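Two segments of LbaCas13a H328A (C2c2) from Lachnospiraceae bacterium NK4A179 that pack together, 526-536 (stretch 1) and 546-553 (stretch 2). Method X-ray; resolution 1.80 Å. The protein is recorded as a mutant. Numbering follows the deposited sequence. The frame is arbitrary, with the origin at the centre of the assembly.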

# COMPACT_ATOMS: atom_id res chain seq x y z
N ASP A 526 -23.28 13.36 4.63
CA ASP A 526 -22.03 13.91 4.10
C ASP A 526 -21.98 15.38 4.52
O ASP A 526 -22.64 16.23 3.91
CB ASP A 526 -21.94 13.72 2.59
CG ASP A 526 -20.56 14.08 2.04
OD1 ASP A 526 -19.74 14.67 2.78
OD2 ASP A 526 -20.31 13.78 0.86
N PHE A 527 -21.18 15.66 5.55
CA PHE A 527 -20.98 17.03 6.01
C PHE A 527 -20.66 17.99 4.88
O PHE A 527 -21.18 19.12 4.83
CB PHE A 527 -19.85 17.06 7.05
CG PHE A 527 -19.44 18.44 7.46
CD1 PHE A 527 -20.35 19.28 8.07
CD2 PHE A 527 -18.16 18.89 7.23
CE1 PHE A 527 -19.99 20.55 8.45
CE2 PHE A 527 -17.78 20.17 7.62
CZ PHE A 527 -18.70 21.00 8.22
N LEU A 528 -19.77 17.58 3.96
CA LEU A 528 -19.32 18.48 2.91
C LEU A 528 -20.42 18.86 1.93
O LEU A 528 -20.27 19.84 1.20
CB LEU A 528 -18.17 17.85 2.13
CG LEU A 528 -16.92 17.65 2.97
CD1 LEU A 528 -15.75 17.15 2.07
CD2 LEU A 528 -16.55 18.94 3.69
N LEU A 529 -21.50 18.10 1.88
CA LEU A 529 -22.57 18.42 0.94
C LEU A 529 -23.69 19.23 1.58
O LEU A 529 -24.66 19.56 0.89
CB LEU A 529 -23.12 17.13 0.33
CG LEU A 529 -22.07 16.42 -0.53
CD1 LEU A 529 -22.69 15.27 -1.28
CD2 LEU A 529 -21.36 17.42 -1.49
N LEU A 530 -23.57 19.58 2.86
CA LEU A 530 -24.56 20.48 3.46
C LEU A 530 -24.50 21.84 2.77
O LEU A 530 -23.45 22.27 2.29
CB LEU A 530 -24.33 20.63 4.96
CG LEU A 530 -24.47 19.36 5.82
CD1 LEU A 530 -24.41 19.71 7.31
CD2 LEU A 530 -25.73 18.56 5.50
N LYS A 531 -25.64 22.50 2.71
CA LYS A 531 -25.80 23.72 1.93
C LYS A 531 -25.82 24.95 2.83
O LYS A 531 -26.15 24.85 4.02
CB LYS A 531 -27.10 23.64 1.11
CG LYS A 531 -27.06 22.57 0.02
CD LYS A 531 -26.15 22.97 -1.13
CE LYS A 531 -25.79 21.78 -2.02
NZ LYS A 531 -24.60 21.01 -1.54
N PRO A 532 -25.46 26.12 2.30
CA PRO A 532 -25.33 27.31 3.15
C PRO A 532 -26.66 27.73 3.76
O PRO A 532 -27.74 27.32 3.32
CB PRO A 532 -24.80 28.38 2.19
CG PRO A 532 -24.26 27.63 1.03
CD PRO A 532 -25.09 26.40 0.90
N LYS A 533 -26.56 28.59 4.78
CA LYS A 533 -27.70 28.89 5.66
C LYS A 533 -28.89 29.49 4.92
O LYS A 533 -30.01 29.39 5.43
CB LYS A 533 -27.26 29.83 6.77
CG LYS A 533 -26.91 31.24 6.28
CD LYS A 533 -26.34 32.06 7.42
CE LYS A 533 -26.16 33.52 7.03
NZ LYS A 533 -25.55 34.30 8.14
N GLY A 534 -28.69 30.11 3.77
CA GLY A 534 -29.79 30.72 3.05
C GLY A 534 -30.46 29.81 2.03
O GLY A 534 -31.28 30.29 1.24
N THR A 535 -30.15 28.52 2.03
CA THR A 535 -30.65 27.62 0.99
C THR A 535 -32.06 27.17 1.32
O THR A 535 -32.29 26.51 2.35
CB THR A 535 -29.73 26.41 0.83
OG1 THR A 535 -28.39 26.84 0.66
CG2 THR A 535 -30.15 25.60 -0.40
N MET A 536 -33.01 27.52 0.45
CA MET A 536 -34.41 27.19 0.63
C MET A 536 -34.81 25.99 -0.23
O MET A 536 -34.18 25.68 -1.24
CB MET A 536 -35.28 28.40 0.28
CG MET A 536 -34.81 29.69 0.95
SD MET A 536 -34.82 29.55 2.75
CE MET A 536 -36.57 29.82 3.12
N SER A 546 -33.84 20.68 2.96
CA SER A 546 -33.60 19.64 3.96
C SER A 546 -32.11 19.52 4.29
O SER A 546 -31.76 19.13 5.40
CB SER A 546 -34.15 18.29 3.49
OG SER A 546 -33.65 17.94 2.21
N ASN A 547 -31.24 19.89 3.34
CA ASN A 547 -29.80 19.81 3.55
C ASN A 547 -29.19 21.15 3.94
O ASN A 547 -27.97 21.32 3.86
CB ASN A 547 -29.11 19.24 2.30
CG ASN A 547 -29.46 19.98 1.03
OD1 ASN A 547 -30.14 21.01 1.04
ND2 ASN A 547 -28.97 19.46 -0.10
N ASN A 548 -30.01 22.11 4.36
CA ASN A 548 -29.51 23.39 4.84
C ASN A 548 -28.74 23.17 6.13
O ASN A 548 -29.21 22.46 7.03
CB ASN A 548 -30.68 24.36 5.04
CG ASN A 548 -30.24 25.76 5.41
OD1 ASN A 548 -29.48 25.95 6.36
ND2 ASN A 548 -30.74 26.76 4.68
N ILE A 549 -27.55 23.77 6.22
CA ILE A 549 -26.65 23.51 7.36
C ILE A 549 -27.33 23.86 8.68
O ILE A 549 -27.07 23.21 9.70
CB ILE A 549 -25.32 24.27 7.18
CG1 ILE A 549 -24.32 23.86 8.27
CG2 ILE A 549 -25.52 25.78 7.19
CD1 ILE A 549 -22.95 23.54 7.73
N LEU A 550 -28.24 24.84 8.68
CA LEU A 550 -28.92 25.21 9.92
C LEU A 550 -29.66 24.04 10.55
O LEU A 550 -29.78 23.98 11.78
CB LEU A 550 -29.91 26.35 9.65
CG LEU A 550 -29.27 27.65 9.18
CD1 LEU A 550 -30.33 28.60 8.63
CD2 LEU A 550 -28.48 28.30 10.32
N ASN A 551 -30.14 23.09 9.75
CA ASN A 551 -30.90 21.97 10.27
C ASN A 551 -30.05 21.00 11.07
O ASN A 551 -30.61 20.09 11.71
CB ASN A 551 -31.56 21.19 9.14
CG ASN A 551 -32.60 22.01 8.41
OD1 ASN A 551 -33.32 22.79 9.02
ND2 ASN A 551 -32.68 21.84 7.09
N PHE A 552 -28.73 21.14 11.05
CA PHE A 552 -27.85 20.14 11.63
C PHE A 552 -26.92 20.68 12.70
O PHE A 552 -26.23 19.89 13.35
CB PHE A 552 -27.03 19.46 10.50
CG PHE A 552 -27.91 18.87 9.43
CD1 PHE A 552 -28.51 17.64 9.61
CD2 PHE A 552 -28.18 19.58 8.27
CE1 PHE A 552 -29.33 17.11 8.64
CE2 PHE A 552 -29.01 19.05 7.30
CZ PHE A 552 -29.59 17.82 7.48
N LEU A 553 -26.92 22.00 12.92
CA LEU A 553 -26.03 22.59 13.91
C LEU A 553 -26.32 22.04 15.29
O LEU A 553 -27.48 21.91 15.69
CB LEU A 553 -26.19 24.11 13.91
CG LEU A 553 -25.67 24.81 12.65
CD1 LEU A 553 -26.00 26.28 12.69
CD2 LEU A 553 -24.16 24.60 12.53
O HOH W 1 -26.89 17.63 0.39

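The strongest polar link between the two segments is made by the side chain of Asn548, whose amide nitrogen serves two backbone carbonyls at once. Asn548 ND2 donates to Lys533 O at 2.8 Å and to Thr535 O, also at 2.8 Å, with nearly linear N-H...O angles of 175° and 167°, so both amide hydrogens are used. The acceptors can converge on one nitrogen because the chain folds back through a type I turn from Pro532 to Thr535. That turn is closed by its own backbone hydrogen bond, Thr535 N to Pro532 O (3.0 Å), and Thr535 OG1 donates to the same carbonyl oxygen, Pro532 O, at 2.8 Å. The other end of the Asn548 amide works within its own segment: Asn548 OD1 accepts from Leu550 N at 2.9 Å, which holds the side chain in place at the start of the 3-10 segment 549-551. Asn548 is buried, and its carboxamide thus joins this short helical segment to the turn.

Beside this clamp, the backbones meet in a single beta bridge between Lys531 and Asn548, whose CA atoms lie 4.7 Å apart. Lys531 supplies both its polar backbone groups: Lys531 N donates to Asn547 O (2.9 Å, 169°), and Lys531 O accepts from Ile549 N (2.8 Å, 151°). The two bonds therefore flank Asn548 in sequence. Asn547 O also receives a CA-H...O contact from Leu530 CA at 3.5 Å.

A water extends the polar contact, donating to Leu529 O (3.0 Å) and accepting from Asn547 ND2 (2.8 Å); those two protein atoms, Leu529 O and Asn547 ND2, are 4.4 Å apart, too far for a direct bond. Leu529 O is also the acceptor for Lys531 NZ at 2.8 Å. This curls the lysine back along its own segment, while its aliphatic part stays near Asn547, with Lys531 CG 3.6 Å from Asn547 OD1.

Apolar packing completes the interface. Leu530 packs against two partners: Leu530 CD1 lies 4.1 Å from Ile549 CD1 and 3.9 Å from Phe552 CD2, and Leu530 CD2 approaches Phe552 CE2 at 3.8 Å, obliquely to the ring. Phe527 adds a looser contact from CE1 to Ile549 CD1 at 4.3 Å. These four side chains are buried, so the hydrocarbon surfaces are removed from solvent together. Near the turn, Ile549 CG2 packs 3.8 Å from Lys533 N, and Leu550 CD1 sits 3.8 Å from Lys533 CB. Altogether the contact buries 521 Å², summed over both segments.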